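Local coordinates for protein ubiquitin-like-specific protease 2 (Saccharomyces cerevisiae, PDB 5LNB) that removes SUMO from modified proteins as a cysteine protease, here represented by its papain-like Ulp1-family (C48) catalytic domain, at residues Asn37-Cys42 against Asn50-Asp55; His77-Phe82 against Lys99-Asn104; Ser120-Ser125 against Pro210-Cys215. All blocks are in the same frame, centred on the assembly; numbering follows the deposited sequence.

Contact 1 of 3, residues Asn37-Cys42 against Asn50-Asp55; sequences NQDFKC and NDSILD
I53 and S52, on the first turn of one helix, pack against D39 of the short helix 37-40 and C42 of the 3-10 turn after it. The packing rests on I53: its CG1, anti to the carbonyl carbon (chi1 -67°), forms an apolar pair with C42 SG at 3.6 Å and makes a close van der Waals approach of 3.2 Å to D39 O, while CD1 lies alongside the D39 carbonyl group. Beside it, the carboxylate of D39 is set against the methylene of S52, with D39 CG 3.4 Å from S52 CB. I53 also reaches L272 of helix 264-285, as does F40, whose CB points away from helix 51-67 and whose ring stacks on F19.

Polar interactions centre on N50, a worked case of one amide serving two helices. N50 is the N-cap of helix 51-67: its OD1 accepts from I53 N at 3.0 Å in a nearly straight bond, and the donor is tilted 20° from the carbonyl plane. With OD1 committed to its own helix, the other branch of the amide faces the neighbour, and N50 ND2 gives a weak hydrogen bond of 3.4 Å to D39 O. The two bonds together should limit rotation of the amide. ND2 also passes 3.5 Å from C42 SG, so the sulfur is bordered by both N50 and I53.

D39 O is a shared acceptor, since C42 N donates to it within its own segment at 3.3 Å. The carboxylate has its strongest polar partner elsewhere: D39 OD2 accepts from T36 N, just before the helix. The N-terminal end of this short helix may slightly stabilise the charge, and D39 OD1 stands 3.3 Å from S52 OG.

Contact 2 of 3, residues His77-Phe82 against Lys99-Asn104; sequences HLMSSF and KKWVNN
W101 meets F82, S80 and M79, and with M79 it forms a Met-aromatic contact beside the end of strand 76-78, an outermost strand of the five-stranded sheet. The example separates closeness from burial, for the tightest approaches lie on the exposed side. There the six-membered ring of W101 brings CH2 to 3.6 Å from F82 CB, which stands at the ring edge. On the type I turn K100-N103, W101 CG is anti to its backbone N (chi1 -163°), carrying the indole toward S80 and F82. The F82 ring extends away from W101, which has an edge-to-face partner in F83.

Toward the interior the two segments meet more loosely. M79 SD lies 5.2 Å from the centroid of the five-membered ring of W101, oblique to it at 66° off the normal, and M79 CE is 4.4 Å from V102 CG1. M79 and V102 are nevertheless buried, because M79 also touches L107 and I115, and V102 packs on F181 and Y185 of helix 172-190.

S80 does double duty: its OG accepts a capping bond from F82 N at 3.2 Å and lies in the plane of the indole, at its edge, 3.7 Å from W101 CZ2.

Contact 3 of 3, residues Ser120-Ser125 against Pro210-Cys215; sequences SYHWFS and PNMSDC. With ACT (acetate ion), chain B.
M212 and C215 carry this contact, M212 at CB of H122 and C215 beside its ring. Earlier in the segment, N211 ND2 bonds D214 OD2 at 2.9 Å, approaching from above the carboxylate plane and bracing the turn between them. M212 then crosses H122 at about a right angle, its SD 3.6 Å from H122 CB; its chain bends at chi3 (71°), and CE lies near S120 O. M212 O and Y121 O are both hydrogen-bonded to one water, which bridges the segments. Beyond, D214 OD1 forms a salt bridge with R265.

C215 closes the segment: its SG lies 3.6 Å from H122 CD2, oblique to the imidazole, and its CB 3.2 Å from W123 O. H122 NE2 bonds D165 OD1, and the Cys-His-Asp grouping is consistent with the catalytic triad of C48 proteases. An alanine in place of H122 would probably leave C215 SG without its imidazole neighbour and D165 without its hydrogen-bond mate. Just before the strand, an acetate, probably from the crystallisation liquor, lies over one face of the Y121 ring.

C215 begins helix 215-228 against strand 122-129, the middle strand of the sheet, while W123 packs on V219 of that helix and on helix 51-67.

How the contacts relate
Following the chain from its N terminus, the three contacts come in series, and none encloses or crosses another. Contact 1 closes the seven residues between segments 37-42 and 50-55, joining helix 37-40 to helix 51-67. Contact 2 follows, closing sixteen residues that include most of helix 82-87 and helix 94-98, and ties the sheet edge to the turn before strand 112-119. Contact 3 closes the longest span, 84 residues, joining the middle strand to the start of helix 215-228. D55 OD1 joins contacts 1 and 2 through a probable hydrogen bond to S81 N. W123 of contact 3 is the common neighbour, packing on D51 and L54 of contact 1 and on S81 of contact 2.

Contact 1 of 3, residues Asn37-Cys42 against Asn50-Asp55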
loop_
_atom_site.group_PDB
_atom_site.type_symbol
_atom_site.label_atom_id
_atom_site.label_comp_id
_atom_site.label_asym_id
_atom_site.label_seq_id
_atom_site.Cartn_x
_atom_site.Cartn_y
_atom_site.Cartn_z
ATOM N N ASN A 37 8.222 1.059 19.957
ATOM C CA ASN A 37 7.599 -0.111 20.561
ATOM C C ASN A 37 6.081 -0.010 20.506
ATOM O O ASN A 37 5.394 -1.010 20.279
ATOM C CB ASN A 37 8.069 -0.287 22.004
ATOM C CG ASN A 37 7.469 -1.520 22.659
ATOM O OD1 ASN A 37 7.766 -2.642 22.261
ATOM N ND2 ASN A 37 6.615 -1.315 23.658
ATOM N N GLN A 38 5.542 1.196 20.703
ATOM C CA GLN A 38 4.103 1.398 20.597
ATOM C C GLN A 38 3.571 0.943 19.238
ATOM O O GLN A 38 2.440 0.455 19.148
ATOM C CB GLN A 38 3.773 2.872 20.852
ATOM C CG GLN A 38 2.433 3.125 21.527
ATOM C CD GLN A 38 2.346 2.556 22.947
ATOM O OE1 GLN A 38 1.250 2.311 23.457
ATOM N NE2 GLN A 38 3.499 2.349 23.591
ATOM N N ASP A 39 4.370 1.084 18.170
ATOM C CA ASP A 39 3.961 0.609 16.847
ATOM C C ASP A 39 4.188 -0.891 16.706
ATOM O O ASP A 39 3.316 -1.628 16.231
ATOM C CB ASP A 39 4.737 1.350 15.747
ATOM C CG ASP A 39 4.659 2.861 15.879
ATOM O OD1 ASP A 39 3.558 3.378 16.147
ATOM O OD2 ASP A 39 5.703 3.532 15.715
ATOM N N PHE A 40 5.371 -1.348 17.113
ATOM C CA PHE A 40 5.758 -2.746 16.971
ATOM C C PHE A 40 4.788 -3.683 17.693
ATOM O O PHE A 40 4.556 -4.810 17.237
ATOM C CB PHE A 40 7.194 -2.892 17.498
ATOM C CG PHE A 40 7.701 -4.304 17.571
ATOM C CD1 PHE A 40 8.184 -4.944 16.439
ATOM C CD2 PHE A 40 7.737 -4.975 18.782
ATOM C CE1 PHE A 40 8.665 -6.242 16.510
ATOM C CE2 PHE A 40 8.218 -6.267 18.857
ATOM C CZ PHE A 40 8.685 -6.900 17.721
ATOM N N LYS A 41 4.199 -3.240 18.803
ATOM C CA LYS A 41 3.426 -4.159 19.631
ATOM C C LYS A 41 2.096 -4.554 18.996
ATOM O O LYS A 41 1.481 -5.530 19.443
ATOM C CB LYS A 41 3.174 -3.546 21.007
ATOM C CG LYS A 41 2.018 -2.572 21.035
ATOM C CD LYS A 41 1.999 -1.809 22.339
ATOM C CE LYS A 41 0.838 -0.839 22.386
ATOM N NZ LYS A 41 0.871 -0.024 23.633
ATOM N N CYS A 42 1.632 -3.827 17.976
ATOM C CA CYS A 42 0.387 -4.216 17.325
ATOM C C CYS A 42 0.536 -5.504 16.529
ATOM O O CYS A 42 -0.477 -6.120 16.186
ATOM C CB CYS A 42 -0.127 -3.089 16.424
ATOM S SG CYS A 42 0.782 -2.869 14.884
ATOM N N ASN A 50 -1.449 -0.482 13.053
ATOM C CA ASN A 50 -1.501 0.979 12.988
ATOM C C ASN A 50 -0.825 1.511 11.717
ATOM O O ASN A 50 -0.192 0.775 10.955
ATOM C CB ASN A 50 -0.863 1.603 14.235
ATOM C CG ASN A 50 0.581 1.177 14.433
ATOM O OD1 ASN A 50 1.434 1.391 13.568
ATOM N ND2 ASN A 50 0.860 0.563 15.573
ATOM N N ASP A 51 -0.986 2.822 11.490
ATOM C CA ASP A 51 -0.482 3.457 10.269
ATOM C C ASP A 51 1.032 3.337 10.151
ATOM O O ASP A 51 1.564 3.213 9.040
ATOM C CB ASP A 51 -0.875 4.931 10.243
ATOM C CG ASP A 51 -2.361 5.140 10.389
ATOM O OD1 ASP A 51 -3.126 4.524 9.618
ATOM O OD2 ASP A 51 -2.770 5.920 11.274
ATOM N N SER A 52 1.745 3.421 11.280
ATOM C CA SER A 52 3.202 3.380 11.238
ATOM C C SER A 52 3.688 2.063 10.661
ATOM O O SER A 52 4.554 2.036 9.776
ATOM C CB SER A 52 3.778 3.587 12.639
ATOM O OG SER A 52 3.379 4.839 13.150
ATOM N N ILE A 53 3.148 0.959 11.169
ATOM C CA ILE A 53 3.559 -0.356 10.702
ATOM C C ILE A 53 3.193 -0.528 9.236
ATOM O O ILE A 53 4.007 -0.972 8.421
ATOM C CB ILE A 53 2.919 -1.452 11.570
ATOM C CG1 ILE A 53 3.479 -1.414 13.000
ATOM C CG2 ILE A 53 3.138 -2.796 10.929
ATOM C CD1 ILE A 53 4.983 -1.596 13.081
ATOM N N LEU A 54 1.965 -0.178 8.880
ATOM C CA LEU A 54 1.522 -0.411 7.512
ATOM C C LEU A 54 2.285 0.466 6.525
ATOM O O LEU A 54 2.741 -0.023 5.484
ATOM C CB LEU A 54 0.019 -0.184 7.398
ATOM C CG LEU A 54 -0.489 -0.663 6.042
ATOM C CD1 LEU A 54 -1.750 -1.436 6.245
ATOM C CD2 LEU A 54 -0.697 0.534 5.098
ATOM N N ASP A 55 2.440 1.763 6.826
ATOM C CA ASP A 55 3.161 2.623 5.882
ATOM C C ASP A 55 4.632 2.227 5.787
ATOM O O ASP A 55 5.224 2.293 4.707
ATOM C CB ASP A 55 3.003 4.108 6.248
ATOM C CG ASP A 55 1.577 4.627 6.012
ATOM O OD1 ASP A 55 0.943 4.193 5.043
ATOM O OD2 ASP A 55 1.076 5.452 6.798
#

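Contact 2 of 3, residues His77-Phe82 against Lys99-Asn104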
loop_
_atom_site.group_PDB
_atom_site.type_symbol
_atom_site.label_atom_id
_atom_site.label_comp_id
_atom_site.label_asym_id
_atom_site.label_seq_id
_atom_site.Cartn_x
_atom_site.Cartn_y
_atom_site.Cartn_z
ATOM N N HIS A 77 4.249 5.245 -7.527
ATOM C CA HIS A 77 4.073 6.266 -6.499
ATOM C C HIS A 77 3.273 5.675 -5.343
ATOM O O HIS A 77 2.140 5.218 -5.535
ATOM C CB HIS A 77 3.368 7.500 -7.047
ATOM C CG HIS A 77 3.446 8.684 -6.132
ATOM N ND1 HIS A 77 2.625 8.835 -5.036
ATOM C CD2 HIS A 77 4.266 9.760 -6.138
ATOM C CE1 HIS A 77 2.927 9.961 -4.414
ATOM N NE2 HIS A 77 3.920 10.539 -5.062
ATOM N N LEU A 78 3.864 5.692 -4.147
ATOM C CA LEU A 78 3.245 5.141 -2.947
ATOM C C LEU A 78 2.693 6.283 -2.109
ATOM O O LEU A 78 3.446 7.149 -1.661
ATOM C CB LEU A 78 4.243 4.320 -2.128
ATOM C CG LEU A 78 3.777 3.885 -0.735
ATOM C CD1 LEU A 78 2.536 2.980 -0.801
ATOM C CD2 LEU A 78 4.882 3.177 0.034
ATOM N N MET A 79 1.383 6.293 -1.913
ATOM C CA MET A 79 0.771 7.228 -0.984
ATOM C C MET A 79 0.839 6.661 0.424
ATOM O O MET A 79 0.643 5.459 0.635
ATOM C CB MET A 79 -0.685 7.482 -1.362
ATOM C CG MET A 79 -0.874 8.191 -2.688
ATOM S SD MET A 79 -0.233 9.862 -2.604
ATOM C CE MET A 79 -0.976 10.546 -4.081
ATOM N N SER A 80 1.123 7.521 1.392
ATOM C CA SER A 80 0.927 7.096 2.768
ATOM C C SER A 80 -0.567 6.932 3.049
ATOM O O SER A 80 -1.422 7.505 2.358
ATOM C CB SER A 80 1.540 8.099 3.741
ATOM O OG SER A 80 0.584 9.063 4.135
ATOM N N SER A 81 -0.881 6.133 4.077
ATOM C CA SER A 81 -2.281 5.899 4.425
ATOM C C SER A 81 -3.026 7.187 4.755
ATOM O O SER A 81 -4.252 7.233 4.614
ATOM C CB SER A 81 -2.380 4.944 5.608
ATOM O OG SER A 81 -1.784 5.508 6.758
ATOM N N PHE A 82 -2.326 8.234 5.188
ATOM C CA PHE A 82 -3.013 9.472 5.531
ATOM C C PHE A 82 -3.524 10.238 4.319
ATOM O O PHE A 82 -4.376 11.113 4.496
ATOM C CB PHE A 82 -2.103 10.366 6.372
ATOM C CG PHE A 82 -1.784 9.785 7.716
ATOM C CD1 PHE A 82 -0.670 8.978 7.888
ATOM C CD2 PHE A 82 -2.615 10.018 8.803
ATOM C CE1 PHE A 82 -0.372 8.438 9.121
ATOM C CE2 PHE A 82 -2.322 9.476 10.044
ATOM C CZ PHE A 82 -1.200 8.685 10.201
ATOM N N LYS A 99 -4.528 19.283 -2.249
ATOM C CA LYS A 99 -3.787 20.019 -3.273
ATOM C C LYS A 99 -2.340 20.256 -2.853
ATOM O O LYS A 99 -1.410 20.025 -3.634
ATOM C CB LYS A 99 -4.472 21.348 -3.590
ATOM C CG LYS A 99 -3.772 22.114 -4.710
ATOM C CD LYS A 99 -4.664 23.171 -5.319
ATOM C CE LYS A 99 -3.916 23.994 -6.377
ATOM N NZ LYS A 99 -3.333 23.135 -7.456
ATOM N N LYS A 100 -2.120 20.724 -1.625
ATOM C CA LYS A 100 -0.745 20.895 -1.166
ATOM C C LYS A 100 -0.039 19.552 -1.056
ATOM O O LYS A 100 1.153 19.440 -1.362
ATOM C CB LYS A 100 -0.720 21.630 0.174
ATOM C CG LYS A 100 0.670 21.795 0.756
ATOM C CD LYS A 100 0.633 22.415 2.147
ATOM C CE LYS A 100 -0.123 23.736 2.149
ATOM N NZ LYS A 100 0.214 24.559 3.351
ATOM N N TRP A 101 -0.773 18.521 -0.635
ATOM C CA TRP A 101 -0.230 17.172 -0.542
ATOM C C TRP A 101 0.422 16.723 -1.846
ATOM O O TRP A 101 1.481 16.095 -1.828
ATOM C CB TRP A 101 -1.352 16.205 -0.171
ATOM C CG TRP A 101 -0.887 14.884 0.347
ATOM C CD1 TRP A 101 -0.252 13.890 -0.351
ATOM C CD2 TRP A 101 -1.052 14.396 1.678
ATOM N NE1 TRP A 101 0.001 12.819 0.477
ATOM C CE2 TRP A 101 -0.484 13.105 1.726
ATOM C CE3 TRP A 101 -1.628 14.924 2.837
ATOM C CZ2 TRP A 101 -0.467 12.343 2.891
ATOM C CZ3 TRP A 101 -1.604 14.160 4.000
ATOM C CH2 TRP A 101 -1.028 12.889 4.015
ATOM N N VAL A 102 -0.216 17.004 -2.987
ATOM C CA VAL A 102 0.231 16.488 -4.277
ATOM C C VAL A 102 1.011 17.525 -5.077
ATOM O O VAL A 102 1.230 17.333 -6.278
ATOM C CB VAL A 102 -0.950 15.961 -5.107
ATOM C CG1 VAL A 102 -1.697 14.887 -4.332
ATOM C CG2 VAL A 102 -1.874 17.116 -5.514
ATOM N N ASN A 103 1.421 18.626 -4.450
ATOM C CA ASN A 103 2.272 19.589 -5.135
ATOM C C ASN A 103 3.569 18.921 -5.577
ATOM O O ASN A 103 4.175 18.143 -4.836
ATOM C CB ASN A 103 2.571 20.783 -4.226
ATOM C CG ASN A 103 3.375 21.873 -4.937
ATOM O OD1 ASN A 103 4.551 22.098 -4.633
ATOM N ND2 ASN A 103 2.744 22.541 -5.900
ATOM N N ASN A 104 3.995 19.226 -6.798
ATOM C CA ASN A 104 5.235 18.688 -7.354
ATOM C C ASN A 104 5.224 17.166 -7.414
ATOM O O ASN A 104 6.260 16.521 -7.239
ATOM C CB ASN A 104 6.453 19.191 -6.580
ATOM C CG ASN A 104 6.864 20.596 -7.009
ATOM O OD1 ASN A 104 6.406 21.098 -8.044
ATOM N ND2 ASN A 104 7.730 21.234 -6.223
#

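Contact 3 of 3, residues Ser120-Ser125 against Pro210-Cys215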
loop_
_atom_site.group_PDB
_atom_site.type_symbol
_atom_site.label_atom_id
_atom_site.label_comp_id
_atom_site.label_asym_id
_atom_site.label_seq_id
_atom_site.Cartn_x
_atom_site.Cartn_y
_atom_site.Cartn_z
ATOM N N SER A 120 -12.553 3.494 9.619
ATOM C CA SER A 120 -13.167 2.862 10.792
ATOM C C SER A 120 -12.506 1.525 11.113
ATOM O O SER A 120 -13.164 0.498 11.286
ATOM C CB SER A 120 -14.667 2.680 10.591
ATOM O OG SER A 120 -15.288 3.921 10.320
ATOM N N TYR A 121 -11.175 1.540 11.173
ATOM C CA TYR A 121 -10.366 0.401 11.596
ATOM C C TYR A 121 -10.399 -0.759 10.611
ATOM O O TYR A 121 -9.966 -1.866 10.951
ATOM C CB TYR A 121 -10.784 -0.086 12.987
ATOM C CG TYR A 121 -10.387 0.885 14.066
ATOM C CD1 TYR A 121 -9.126 0.817 14.659
ATOM C CD2 TYR A 121 -11.254 1.888 14.478
ATOM C CE1 TYR A 121 -8.743 1.709 15.644
ATOM C CE2 TYR A 121 -10.879 2.790 15.463
ATOM C CZ TYR A 121 -9.619 2.694 16.043
ATOM O OH TYR A 121 -9.235 3.594 17.019
ATOM N N HIS A 122 -10.888 -0.534 9.398
ATOM C CA HIS A 122 -10.886 -1.523 8.332
ATOM C C HIS A 122 -9.867 -1.089 7.289
ATOM O O HIS A 122 -10.040 -0.049 6.648
ATOM C CB HIS A 122 -12.279 -1.655 7.712
ATOM C CG HIS A 122 -12.333 -2.564 6.518
ATOM N ND1 HIS A 122 -13.425 -2.619 5.675
ATOM C CD2 HIS A 122 -11.439 -3.461 6.034
ATOM C CE1 HIS A 122 -13.199 -3.504 4.720
ATOM N NE2 HIS A 122 -12.001 -4.029 4.913
ATOM N N TRP A 123 -8.812 -1.888 7.124
ATOM C CA TRP A 123 -7.800 -1.668 6.100
ATOM C C TRP A 123 -8.167 -2.387 4.805
ATOM O O TRP A 123 -8.530 -3.567 4.819
ATOM C CB TRP A 123 -6.436 -2.183 6.558
ATOM C CG TRP A 123 -5.658 -1.316 7.507
ATOM C CD1 TRP A 123 -5.420 -1.559 8.837
ATOM C CD2 TRP A 123 -4.960 -0.103 7.189
ATOM N NE1 TRP A 123 -4.642 -0.552 9.372
ATOM C CE2 TRP A 123 -4.342 0.349 8.380
ATOM C CE3 TRP A 123 -4.815 0.656 6.020
ATOM C CZ2 TRP A 123 -3.581 1.522 8.430
ATOM C CZ3 TRP A 123 -4.066 1.817 6.068
ATOM C CH2 TRP A 123 -3.456 2.241 7.271
ATOM N N PHE A 124 -8.051 -1.679 3.688
ATOM C CA PHE A 124 -7.947 -2.312 2.378
ATOM C C PHE A 124 -7.113 -1.371 1.515
ATOM O O PHE A 124 -6.565 -0.383 2.013
ATOM C CB PHE A 124 -9.334 -2.660 1.803
ATOM C CG PHE A 124 -10.216 -1.468 1.516
ATOM C CD1 PHE A 124 -10.267 -0.913 0.243
ATOM C CD2 PHE A 124 -11.021 -0.927 2.507
ATOM C CE1 PHE A 124 -11.090 0.176 -0.031
ATOM C CE2 PHE A 124 -11.851 0.164 2.240
ATOM C CZ PHE A 124 -11.881 0.717 0.973
ATOM N N SER A 125 -6.982 -1.678 0.227
ATOM C CA SER A 125 -6.056 -0.905 -0.593
ATOM C C SER A 125 -6.477 -0.932 -2.058
ATOM O O SER A 125 -7.208 -1.820 -2.504
ATOM C CB SER A 125 -4.627 -1.438 -0.438
ATOM O OG SER A 125 -3.699 -0.685 -1.195
ATOM N N PRO A 210 -12.276 -13.344 7.581
ATOM C CA PRO A 210 -13.202 -12.334 8.111
ATOM C C PRO A 210 -12.720 -11.559 9.335
ATOM O O PRO A 210 -13.509 -10.776 9.872
ATOM C CB PRO A 210 -14.449 -13.166 8.451
ATOM C CG PRO A 210 -13.933 -14.526 8.735
ATOM C CD PRO A 210 -12.715 -14.721 7.874
ATOM N N ASN A 211 -11.474 -11.700 9.799
ATOM C CA ASN A 211 -10.985 -10.908 10.936
ATOM C C ASN A 211 -10.675 -9.494 10.469
ATOM O O ASN A 211 -9.667 -9.274 9.792
ATOM C CB ASN A 211 -9.714 -11.501 11.538
ATOM C CG ASN A 211 -9.891 -12.911 12.049
ATOM O OD1 ASN A 211 -11.006 -13.405 12.216
ATOM N ND2 ASN A 211 -8.772 -13.574 12.295
ATOM N N MET A 212 -11.491 -8.518 10.863
ATOM C CA MET A 212 -11.210 -7.156 10.420
ATOM C C MET A 212 -9.852 -6.676 10.929
ATOM O O MET A 212 -9.113 -5.998 10.203
ATOM C CB MET A 212 -12.316 -6.195 10.859
ATOM C CG MET A 212 -12.141 -4.797 10.247
ATOM S SD MET A 212 -13.637 -3.802 10.301
ATOM C CE MET A 212 -13.742 -3.448 12.050
ATOM N N SER A 213 -9.490 -7.047 12.162
ATOM C CA SER A 213 -8.233 -6.586 12.745
ATOM C C SER A 213 -7.004 -7.198 12.076
ATOM O O SER A 213 -5.903 -6.677 12.267
ATOM C CB SER A 213 -8.221 -6.868 14.249
ATOM O OG SER A 213 -8.203 -8.256 14.536
ATOM N N ASP A 214 -7.161 -8.273 11.290
ATOM C CA ASP A 214 -6.080 -8.772 10.438
ATOM C C ASP A 214 -5.983 -8.055 9.086
ATOM O O ASP A 214 -5.028 -8.310 8.341
ATOM C CB ASP A 214 -6.233 -10.274 10.157
ATOM C CG ASP A 214 -5.840 -11.166 11.344
ATOM O OD1 ASP A 214 -5.088 -10.719 12.244
ATOM O OD2 ASP A 214 -6.293 -12.334 11.361
ATOM N N CYS A 215 -6.942 -7.193 8.736
ATOM C CA CYS A 215 -6.936 -6.576 7.406
ATOM C C CYS A 215 -5.624 -5.857 7.098
ATOM O O CYS A 215 -5.137 -5.900 5.962
ATOM C CB CYS A 215 -8.100 -5.600 7.276
ATOM S SG CYS A 215 -9.666 -6.424 7.117
HETATM C C ACT B . -8.324 4.854 12.523
HETATM O O ACT B . -9.211 4.097 12.042
HETATM O OXT ACT B . -7.419 5.253 11.754
HETATM C CH3 ACT B . -8.324 5.289 13.959
HETATM O O HOH W 1 -8.111 -3.614 9.790
HETATM O O HOH W 2 -7.647 -6.044 3.561
#